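Local coordinates for transmembrane oligosaccharyl transferase (Archaeoglobus fulgidus, PDB 3WAJ), which belongs to the archaeal AglB/STT3 oligosaccharyl transferase family of membrane proteins, with a GT-C-type transmembrane region, and carries a bound zinc ion, at residues Y261-F266 with F275-L281; S78-F82 with N568-A572; Y637-F641 with Y651-Q655. All coordinates share one frame; numbering follows the deposited sequence.

Interaction 1: Y261-F266 with F275-L281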
loop_
_atom_site.group_PDB
_atom_site.type_symbol
_atom_site.label_atom_id
_atom_site.label_comp_id
_atom_site.label_asym_id
_atom_site.label_seq_id
_atom_site.Cartn_x
_atom_site.Cartn_y
_atom_site.Cartn_z
ATOM N N TYR A 261 -9.818 -12.840 21.538
ATOM C CA TYR A 261 -10.028 -12.983 20.111
ATOM C C TYR A 261 -11.463 -13.367 19.798
ATOM O O TYR A 261 -12.015 -12.952 18.773
ATOM C CB TYR A 261 -9.087 -14.039 19.534
ATOM C CG TYR A 261 -9.225 -14.155 18.041
ATOM C CD1 TYR A 261 -8.746 -13.161 17.209
ATOM C CD2 TYR A 261 -9.855 -15.240 17.469
ATOM C CE1 TYR A 261 -8.879 -13.251 15.836
ATOM C CE2 TYR A 261 -9.999 -15.344 16.096
ATOM C CZ TYR A 261 -9.508 -14.348 15.283
ATOM O OH TYR A 261 -9.645 -14.461 13.918
ATOM N N LEU A 262 -12.041 -14.164 20.698
ATOM C CA LEU A 262 -13.332 -14.833 20.506
ATOM C C LEU A 262 -14.467 -13.998 19.887
ATOM O O LEU A 262 -15.138 -14.471 18.966
ATOM C CB LEU A 262 -13.799 -15.476 21.814
ATOM C CG LEU A 262 -15.119 -16.241 21.801
ATOM C CD1 LEU A 262 -15.070 -17.304 20.713
ATOM C CD2 LEU A 262 -15.372 -16.884 23.173
ATOM N N PRO A 263 -14.690 -12.768 20.383
ATOM C CA PRO A 263 -15.788 -11.992 19.793
ATOM C C PRO A 263 -15.621 -11.705 18.303
ATOM O O PRO A 263 -16.616 -11.401 17.631
ATOM C CB PRO A 263 -15.738 -10.668 20.572
ATOM C CG PRO A 263 -15.133 -11.012 21.869
ATOM C CD PRO A 263 -14.134 -12.109 21.583
ATOM N N PHE A 264 -14.396 -11.800 17.793
ATOM C CA PHE A 264 -14.139 -11.400 16.411
ATOM C C PHE A 264 -13.918 -12.587 15.480
ATOM O O PHE A 264 -13.735 -12.418 14.270
ATOM C CB PHE A 264 -12.947 -10.450 16.363
ATOM C CG PHE A 264 -13.024 -9.347 17.378
ATOM C CD1 PHE A 264 -13.642 -8.137 17.064
ATOM C CD2 PHE A 264 -12.482 -9.515 18.648
ATOM C CE1 PHE A 264 -13.710 -7.104 18.005
ATOM C CE2 PHE A 264 -12.543 -8.490 19.598
ATOM C CZ PHE A 264 -13.168 -7.286 19.276
ATOM N N ALA A 265 -13.975 -13.782 16.055
ATOM C CA ALA A 265 -13.625 -15.006 15.346
ATOM C C ALA A 265 -14.537 -15.300 14.177
ATOM O O ALA A 265 -14.165 -16.037 13.280
ATOM C CB ALA A 265 -13.596 -16.212 16.319
ATOM N N PHE A 266 -15.740 -14.736 14.185
ATOM C CA PHE A 266 -16.770 -15.166 13.240
ATOM C C PHE A 266 -17.222 -14.089 12.268
ATOM O O PHE A 266 -18.425 -13.899 12.052
ATOM C CB PHE A 266 -17.963 -15.716 14.025
ATOM C CG PHE A 266 -17.578 -16.763 15.017
ATOM C CD1 PHE A 266 -17.336 -18.065 14.602
ATOM C CD2 PHE A 266 -17.413 -16.440 16.357
ATOM C CE1 PHE A 266 -16.956 -19.039 15.516
ATOM C CE2 PHE A 266 -17.038 -17.404 17.275
ATOM C CZ PHE A 266 -16.807 -18.708 16.853
ATOM N N PHE A 275 -7.969 -12.591 7.235
ATOM C CA PHE A 275 -9.289 -12.163 7.688
ATOM C C PHE A 275 -9.668 -12.732 9.066
ATOM O O PHE A 275 -9.086 -13.726 9.530
ATOM C CB PHE A 275 -10.335 -12.551 6.647
ATOM C CG PHE A 275 -10.109 -11.909 5.297
ATOM C CD1 PHE A 275 -10.452 -10.570 5.085
ATOM C CD2 PHE A 275 -9.536 -12.630 4.246
ATOM C CE1 PHE A 275 -10.246 -9.951 3.837
ATOM C CE2 PHE A 275 -9.322 -12.020 2.990
ATOM C CZ PHE A 275 -9.679 -10.673 2.788
ATOM N N TYR A 276 -10.650 -12.109 9.715
ATOM C CA TYR A 276 -11.012 -12.486 11.083
ATOM C C TYR A 276 -11.934 -13.708 11.156
ATOM O O TYR A 276 -13.161 -13.602 11.118
ATOM C CB TYR A 276 -11.497 -11.259 11.878
ATOM C CG TYR A 276 -10.300 -10.428 12.252
ATOM C CD1 TYR A 276 -9.625 -10.647 13.453
ATOM C CD2 TYR A 276 -9.770 -9.499 11.360
ATOM C CE1 TYR A 276 -8.488 -9.928 13.784
ATOM C CE2 TYR A 276 -8.626 -8.774 11.677
ATOM C CZ TYR A 276 -7.989 -8.992 12.887
ATOM O OH TYR A 276 -6.858 -8.271 13.201
ATOM N N SER A 277 -11.291 -14.872 11.260
ATOM C CA SER A 277 -11.935 -16.160 11.055
ATOM C C SER A 277 -11.738 -17.045 12.278
ATOM O O SER A 277 -10.989 -16.690 13.192
ATOM C CB SER A 277 -11.376 -16.839 9.799
ATOM O OG SER A 277 -10.072 -17.333 9.997
ATOM N N PRO A 278 -12.437 -18.191 12.328
ATOM C CA PRO A 278 -12.178 -18.971 13.544
ATOM C C PRO A 278 -10.873 -19.776 13.489
ATOM O O PRO A 278 -10.519 -20.409 14.486
ATOM C CB PRO A 278 -13.413 -19.877 13.664
ATOM C CG PRO A 278 -13.950 -19.985 12.274
ATOM C CD PRO A 278 -13.593 -18.700 11.556
ATOM N N PHE A 279 -10.166 -19.736 12.362
ATOM C CA PHE A 279 -8.840 -20.344 12.279
ATOM C C PHE A 279 -7.922 -19.832 13.395
ATOM O O PHE A 279 -7.263 -20.609 14.097
ATOM C CB PHE A 279 -8.182 -20.059 10.926
ATOM C CG PHE A 279 -6.770 -20.573 10.836
ATOM C CD1 PHE A 279 -5.697 -19.698 10.833
ATOM C CD2 PHE A 279 -6.514 -21.946 10.792
ATOM C CE1 PHE A 279 -4.383 -20.170 10.765
ATOM C CE2 PHE A 279 -5.206 -22.425 10.728
ATOM C CZ PHE A 279 -4.141 -21.540 10.719
ATOM N N GLN A 280 -7.881 -18.513 13.548
ATOM C CA GLN A 280 -7.010 -17.896 14.536
ATOM C C GLN A 280 -7.383 -18.340 15.958
ATOM O O GLN A 280 -6.496 -18.629 16.769
ATOM C CB GLN A 280 -6.985 -16.362 14.371
ATOM C CG GLN A 280 -6.308 -15.873 13.081
ATOM C CD GLN A 280 -7.274 -15.647 11.904
ATOM O OE1 GLN A 280 -8.327 -16.294 11.787
ATOM N NE2 GLN A 280 -6.899 -14.723 11.016
ATOM N N LEU A 281 -8.693 -18.420 16.232
ATOM C CA LEU A 281 -9.233 -18.940 17.494
ATOM C C LEU A 281 -8.765 -20.377 17.763
ATOM O O LEU A 281 -8.391 -20.722 18.885
ATOM C CB LEU A 281 -10.768 -18.896 17.473
ATOM C CG LEU A 281 -11.535 -19.412 18.703
ATOM C CD1 LEU A 281 -11.241 -18.573 19.947
ATOM C CD2 LEU A 281 -13.045 -19.466 18.463
#
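Tyr261 and Ser277 meet at the loop joining two consecutive helices, where Tyr261 of helix 243-261 packs on the capped start of helix 278-303. A capping box of Ser277 and Gln280 opens the second helix. Tyr261 OH donates to Ser277 O (2.7 Å). The hydroxyl lies in the plane of the Ser277 carbonyl, on a lone pair of its oxygen, with a C=O...donor angle of 138°. The phenol therefore grips the residue at the N-cap. With its CG anti to the backbone N (chi1 -177°), Tyr261 reaches across to the loop before helix 278-303. Its CE1 meets the ring edge of Tyr276 at CD1 (3.6 Å). Tyr276 OH is bonded to Val212 O, which ties the loop to helix 199-214. In the box, Phe279 N gives a weak bond to Ser277 OG, and Ser277 N a weak one to Gln280 OE1. Gln280 is bent at chi2, and its NE2 donates to Phe275 O (2.8 Å) and also to Gly216 O. The apolar side is built on Leu281. Its CB lies 3.8 Å from Tyr261 CD2. Ala265 CB touches Leu281 CD2 at 3.9 Å. Leu262 adds one methyl, with CD1 3.7 Å from that same CD2.

Interaction 2: S78-F82 with N568-A572. With SO4 (sulfate ion), chain C.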
loop_
_atom_site.group_PDB
_atom_site.type_symbol
_atom_site.label_atom_id
_atom_site.label_comp_id
_atom_site.label_asym_id
_atom_site.label_seq_id
_atom_site.Cartn_x
_atom_site.Cartn_y
_atom_site.Cartn_z
ATOM N N SER A 78 -15.534 -5.760 -0.680
ATOM C CA SER A 78 -14.359 -6.404 -0.109
ATOM C C SER A 78 -14.572 -6.694 1.376
ATOM O O SER A 78 -14.998 -5.810 2.147
ATOM C CB SER A 78 -13.123 -5.490 -0.245
ATOM O OG SER A 78 -12.373 -5.752 -1.412
ATOM N N TYR A 79 -14.246 -7.918 1.783
ATOM C CA TYR A 79 -14.113 -8.200 3.203
ATOM C C TYR A 79 -12.954 -7.380 3.723
ATOM O O TYR A 79 -11.982 -7.171 3.014
ATOM C CB TYR A 79 -13.816 -9.672 3.434
ATOM C CG TYR A 79 -14.956 -10.561 3.018
ATOM C CD1 TYR A 79 -15.955 -10.900 3.916
ATOM C CD2 TYR A 79 -15.033 -11.055 1.731
ATOM C CE1 TYR A 79 -16.993 -11.706 3.540
ATOM C CE2 TYR A 79 -16.064 -11.853 1.343
ATOM C CZ TYR A 79 -17.041 -12.181 2.252
ATOM O OH TYR A 79 -18.083 -12.988 1.858
ATOM N N THR A 80 -13.052 -6.936 4.967
ATOM C CA THR A 80 -12.056 -6.045 5.539
ATOM C C THR A 80 -11.122 -6.827 6.442
ATOM O O THR A 80 -11.527 -7.268 7.526
ATOM C CB THR A 80 -12.735 -4.923 6.369
ATOM O OG1 THR A 80 -13.414 -5.501 7.490
ATOM C CG2 THR A 80 -13.765 -4.207 5.545
ATOM N N HIS A 81 -9.871 -7.006 6.028
ATOM C CA HIS A 81 -8.929 -7.660 6.936
ATOM C C HIS A 81 -8.354 -6.720 7.991
ATOM O O HIS A 81 -7.750 -7.187 8.959
ATOM C CB HIS A 81 -7.807 -8.383 6.198
ATOM C CG HIS A 81 -6.814 -7.464 5.564
ATOM N ND1 HIS A 81 -7.013 -6.902 4.323
ATOM C CD2 HIS A 81 -5.616 -7.004 6.001
ATOM C CE1 HIS A 81 -5.986 -6.128 4.024
ATOM N NE2 HIS A 81 -5.119 -6.174 5.023
ATOM N N PHE A 82 -8.534 -5.411 7.826
ATOM C CA PHE A 82 -7.985 -4.457 8.805
ATOM C C PHE A 82 -8.574 -4.706 10.177
ATOM O O PHE A 82 -9.794 -4.761 10.335
ATOM C CB PHE A 82 -8.256 -3.008 8.391
ATOM C CG PHE A 82 -7.300 -2.481 7.366
ATOM C CD1 PHE A 82 -6.470 -3.349 6.644
ATOM C CD2 PHE A 82 -7.207 -1.114 7.131
ATOM C CE1 PHE A 82 -5.576 -2.853 5.676
ATOM C CE2 PHE A 82 -6.313 -0.605 6.173
ATOM C CZ PHE A 82 -5.497 -1.476 5.446
ATOM N N ASN A 568 -8.483 -1.698 -5.943
ATOM C CA ASN A 568 -8.125 -1.502 -4.534
ATOM C C ASN A 568 -6.640 -1.633 -4.312
ATOM O O ASN A 568 -5.977 -2.413 -5.004
ATOM C CB ASN A 568 -8.653 -2.709 -3.707
ATOM C CG ASN A 568 -9.970 -2.449 -3.080
ATOM O OD1 ASN A 568 -10.348 -1.298 -2.888
ATOM N ND2 ASN A 568 -10.693 -3.512 -2.747
ATOM N N PRO A 569 -6.128 -0.988 -3.257
ATOM C CA PRO A 569 -4.763 -1.296 -2.811
ATOM C C PRO A 569 -4.622 -2.645 -2.081
ATOM O O PRO A 569 -3.514 -2.960 -1.651
ATOM C CB PRO A 569 -4.422 -0.108 -1.901
ATOM C CG PRO A 569 -5.319 1.019 -2.433
ATOM C CD PRO A 569 -6.608 0.297 -2.715
ATOM N N PHE A 570 -5.708 -3.409 -1.935
ATOM C CA PHE A 570 -5.611 -4.838 -1.580
ATOM C C PHE A 570 -5.452 -5.684 -2.831
ATOM O O PHE A 570 -5.537 -6.906 -2.752
ATOM C CB PHE A 570 -6.878 -5.337 -0.869
ATOM C CG PHE A 570 -7.310 -4.469 0.264
ATOM C CD1 PHE A 570 -6.401 -4.063 1.225
ATOM C CD2 PHE A 570 -8.615 -4.026 0.348
ATOM C CE1 PHE A 570 -6.794 -3.236 2.260
ATOM C CE2 PHE A 570 -9.013 -3.190 1.378
ATOM C CZ PHE A 570 -8.107 -2.802 2.332
ATOM N N GLN A 571 -5.271 -5.016 -3.976
ATOM C CA GLN A 571 -5.141 -5.645 -5.298
ATOM C C GLN A 571 -6.388 -6.377 -5.790
ATOM O O GLN A 571 -6.291 -7.307 -6.590
ATOM C CB GLN A 571 -3.883 -6.525 -5.376
ATOM C CG GLN A 571 -2.579 -5.724 -5.169
ATOM C CD GLN A 571 -1.336 -6.600 -5.069
ATOM O OE1 GLN A 571 -1.410 -7.828 -5.147
ATOM N NE2 GLN A 571 -0.187 -5.967 -4.896
ATOM N N ALA A 572 -7.557 -5.940 -5.312
ATOM C CA ALA A 572 -8.836 -6.367 -5.875
ATOM C C ALA A 572 -9.161 -5.542 -7.135
ATOM O O ALA A 572 -8.791 -4.369 -7.222
ATOM C CB ALA A 572 -9.937 -6.194 -4.861
HETATM S S SO4 C . -1.388 -5.973 5.452
HETATM O O1 SO4 C . -2.335 -4.876 5.212
HETATM O O2 SO4 C . -2.003 -7.217 4.979
HETATM O O3 SO4 C . -0.156 -5.697 4.711
HETATM O O4 SO4 C . -1.053 -6.122 6.873
#
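Phe570 packs against the rings of His81 and Phe82, which also touch each other, and the three form an aromatic cluster. It is the third residue of a type I turn from Asn568 to Gln571, and its CB points toward residues 78-82. Its first torsion puts CG beside the backbone N and sends the ring toward both. From there the two sides of the ring part. CD2 turns toward Ser78, whose OG is near the ring plane at 4.5 Å. CD1 meets His81 CE1 at 3.5 Å. Next along that side, CE1 touches both neighbours: His81 CE1, and Phe82 CE1 at 3.6 Å. At the tip, CZ stands over one face of Phe82, offset toward its rim. Both ring pairs are offset edge-to-face. The edge of His81 points at the face of Phe570, with planes at 74°. The edge of Phe570 in turn points at the face of Phe82, at 81°. The next ring atom, His81 NE2, donates to sulfate O1 (3.1 Å), almost straight at 173°; the sulfate is probably from the crystallisation liquor. His162 and Arg426 also bond this ion. The imidazole is held by its bond to the sulfate and by its contact with Phe570. Strand 78-79 pairs antiparallel with strand 68-69, and the turn follows strand 564-565. The side chain of Phe82 is about 6 Å from the zinc ion and packs on helix 47-60 at Leu54 and the zinc ligand Asp47. Tyr50 of that helix and His555 of helix 554-561 add edge-to-face contacts to Phe570.

Interaction 3: Y637-F641 with Y651-Q655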
loop_
_atom_site.group_PDB
_atom_site.type_symbol
_atom_site.label_atom_id
_atom_site.label_comp_id
_atom_site.label_asym_id
_atom_site.label_seq_id
_atom_site.Cartn_x
_atom_site.Cartn_y
_atom_site.Cartn_z
ATOM N N TYR A 637 6.671 -1.341 -25.686
ATOM C CA TYR A 637 7.849 -0.470 -25.719
ATOM C C TYR A 637 8.775 -0.691 -26.916
ATOM O O TYR A 637 8.894 -1.809 -27.419
ATOM C CB TYR A 637 8.610 -0.549 -24.387
ATOM C CG TYR A 637 7.744 -0.075 -23.251
ATOM C CD1 TYR A 637 7.617 1.285 -22.982
ATOM C CD2 TYR A 637 6.999 -0.973 -22.486
ATOM C CE1 TYR A 637 6.800 1.741 -21.960
ATOM C CE2 TYR A 637 6.181 -0.527 -21.451
ATOM C CZ TYR A 637 6.087 0.839 -21.197
ATOM O OH TYR A 637 5.287 1.324 -20.189
ATOM N N GLY A 638 9.393 0.399 -27.381
ATOM C CA GLY A 638 10.321 0.382 -28.503
ATOM C C GLY A 638 11.715 0.689 -28.003
ATOM O O GLY A 638 12.190 0.036 -27.057
ATOM N N GLY A 639 12.371 1.688 -28.603
ATOM C CA GLY A 639 13.737 2.015 -28.223
ATOM C C GLY A 639 13.954 3.350 -27.520
ATOM O O GLY A 639 13.316 3.666 -26.507
ATOM N N TYR A 640 14.887 4.135 -28.055
ATOM C CA TYR A 640 15.378 5.315 -27.363
ATOM C C TYR A 640 15.715 6.400 -28.333
ATOM O O TYR A 640 16.100 6.126 -29.488
ATOM C CB TYR A 640 16.661 4.974 -26.583
ATOM C CG TYR A 640 16.458 3.902 -25.550
ATOM C CD1 TYR A 640 16.657 2.555 -25.872
ATOM C CD2 TYR A 640 16.039 4.221 -24.265
ATOM C CE1 TYR A 640 16.462 1.559 -24.938
ATOM C CE2 TYR A 640 15.841 3.230 -23.313
ATOM C CZ TYR A 640 16.056 1.896 -23.655
ATOM O OH TYR A 640 15.854 0.890 -22.727
ATOM N N PHE A 641 15.592 7.634 -27.852
ATOM C CA PHE A 641 16.172 8.786 -28.539
ATOM C C PHE A 641 17.607 8.943 -28.059
ATOM O O PHE A 641 17.911 8.667 -26.893
ATOM C CB PHE A 641 15.393 10.061 -28.199
ATOM C CG PHE A 641 14.072 10.175 -28.910
ATOM C CD1 PHE A 641 14.021 10.168 -30.302
ATOM C CD2 PHE A 641 12.884 10.311 -28.192
ATOM C CE1 PHE A 641 12.817 10.273 -30.974
ATOM C CE2 PHE A 641 11.671 10.413 -28.850
ATOM C CZ PHE A 641 11.637 10.399 -30.247
ATOM N N TYR A 651 16.652 8.214 -33.454
ATOM C CA TYR A 651 15.869 7.233 -32.731
ATOM C C TYR A 651 16.306 5.817 -33.144
ATOM O O TYR A 651 16.446 5.501 -34.325
ATOM C CB TYR A 651 14.374 7.429 -33.006
ATOM C CG TYR A 651 13.508 6.312 -32.442
ATOM C CD1 TYR A 651 13.179 6.281 -31.094
ATOM C CD2 TYR A 651 13.022 5.291 -33.261
ATOM C CE1 TYR A 651 12.391 5.269 -30.573
ATOM C CE2 TYR A 651 12.238 4.286 -32.754
ATOM C CZ TYR A 651 11.921 4.276 -31.406
ATOM O OH TYR A 651 11.137 3.270 -30.884
ATOM N N ALA A 652 16.510 4.958 -32.162
ATOM C CA ALA A 652 16.782 3.549 -32.440
ATOM C C ALA A 652 15.711 2.692 -31.771
ATOM O O ALA A 652 15.416 2.882 -30.593
ATOM C CB ALA A 652 18.158 3.173 -31.945
ATOM N N ASN A 653 15.138 1.747 -32.514
ATOM C CA ASN A 653 14.128 0.857 -31.951
ATOM C C ASN A 653 14.748 -0.058 -30.927
ATOM O O ASN A 653 14.056 -0.651 -30.114
ATOM C CB ASN A 653 13.450 0.033 -33.039
ATOM C CG ASN A 653 14.272 -0.047 -34.299
ATOM O OD1 ASN A 653 15.438 0.345 -34.314
ATOM N ND2 ASN A 653 13.673 -0.547 -35.371
ATOM N N SER A 654 16.068 -0.158 -30.965
ATOM C CA SER A 654 16.800 -0.987 -30.021
ATOM C C SER A 654 18.096 -0.278 -29.652
ATOM O O SER A 654 18.720 0.355 -30.503
ATOM C CB SER A 654 17.111 -2.340 -30.666
ATOM O OG SER A 654 18.289 -2.890 -30.124
ATOM N N GLN A 655 18.518 -0.392 -28.401
ATOM C CA GLN A 655 19.807 0.172 -28.000
ATOM C C GLN A 655 20.998 -0.390 -28.795
ATOM O O GLN A 655 22.067 0.216 -28.822
ATOM C CB GLN A 655 20.041 -0.052 -26.511
ATOM C CG GLN A 655 20.138 -1.504 -26.147
ATOM C CD GLN A 655 18.855 -2.030 -25.525
ATOM O OE1 GLN A 655 17.851 -2.260 -26.218
ATOM N NE2 GLN A 655 18.878 -2.218 -24.207
HETATM O O HOH W 1 15.531 -1.785 -24.440
#
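Tyr640 and Ala652 pair within a beta hairpin made by strands 640-643 and 649-652. They are an antiparallel hydrogen-bonded pair. Tyr640 N donates to Ala652 O (2.9 Å), and Ala652 N returns a bond to Tyr640 O (2.9 Å). The next pair, Phe641 with Tyr651, is non-hydrogen-bonded, and here the side chains do the work. Tyr651 has CG anti to its own N (chi1 172°), which lays the ring along the neighbouring strand. Its CD1 passes 3.3 Å from Tyr640 O. At the far end, Tyr651 OH accepts from Gly639 N (3.0 Å) in a nearly straight bond of 175°. This side-chain bond joins the two segments just beyond the backbone pair. Gly639 also approaches closely through CA, which makes a C-H...O contact with Ala652 O (3.0 Å). The edge of Tyr651 points at the face of Phe641, an edge-to-face (T-shaped) pair, with planes at 62°, and Phe641 CE1 rests 3.8 Å from Tyr651 CB. Both rings pack on helix 740-755, Phe641 against Ala750 and Tyr651 against Leu754. Across the sheet, on the side of Tyr640 and Ala652, one water joins Tyr640 OH and Gln655 OE1, donating to the latter at 3.0 Å. Strand 649-652 is outermost in a three-stranded antiparallel sheet, and strand 640-643 is its middle strand. Such alternating pairs belong to antiparallel strands; the short connection between 640-643 and 649-652 makes them a hairpin.

How the interactions relate
Interaction 1 is nested along the chain inside the long loop closed by interaction 2; interaction 3 follows both. Interactions 1 and 2 are neighbours, with centres 18 Å apart. They touch where Tyr276 CE2 meets His81 O at 3.3 Å and where the ring of Phe275 packs along residues 79-81. The loop before helix 278-303 thus backs the segment that brings Phe82 close to the zinc ion. Interaction 2 joins the STT3 N-terminal family region to the AglB core region. Interaction 3 is remote. Its centre is 39 Å from that of interaction 2 and 55 Å from that of interaction 1, on the opposite side of the chain's centre from interaction 1. It lies in its own three-stranded sheet and touches neither of the other two.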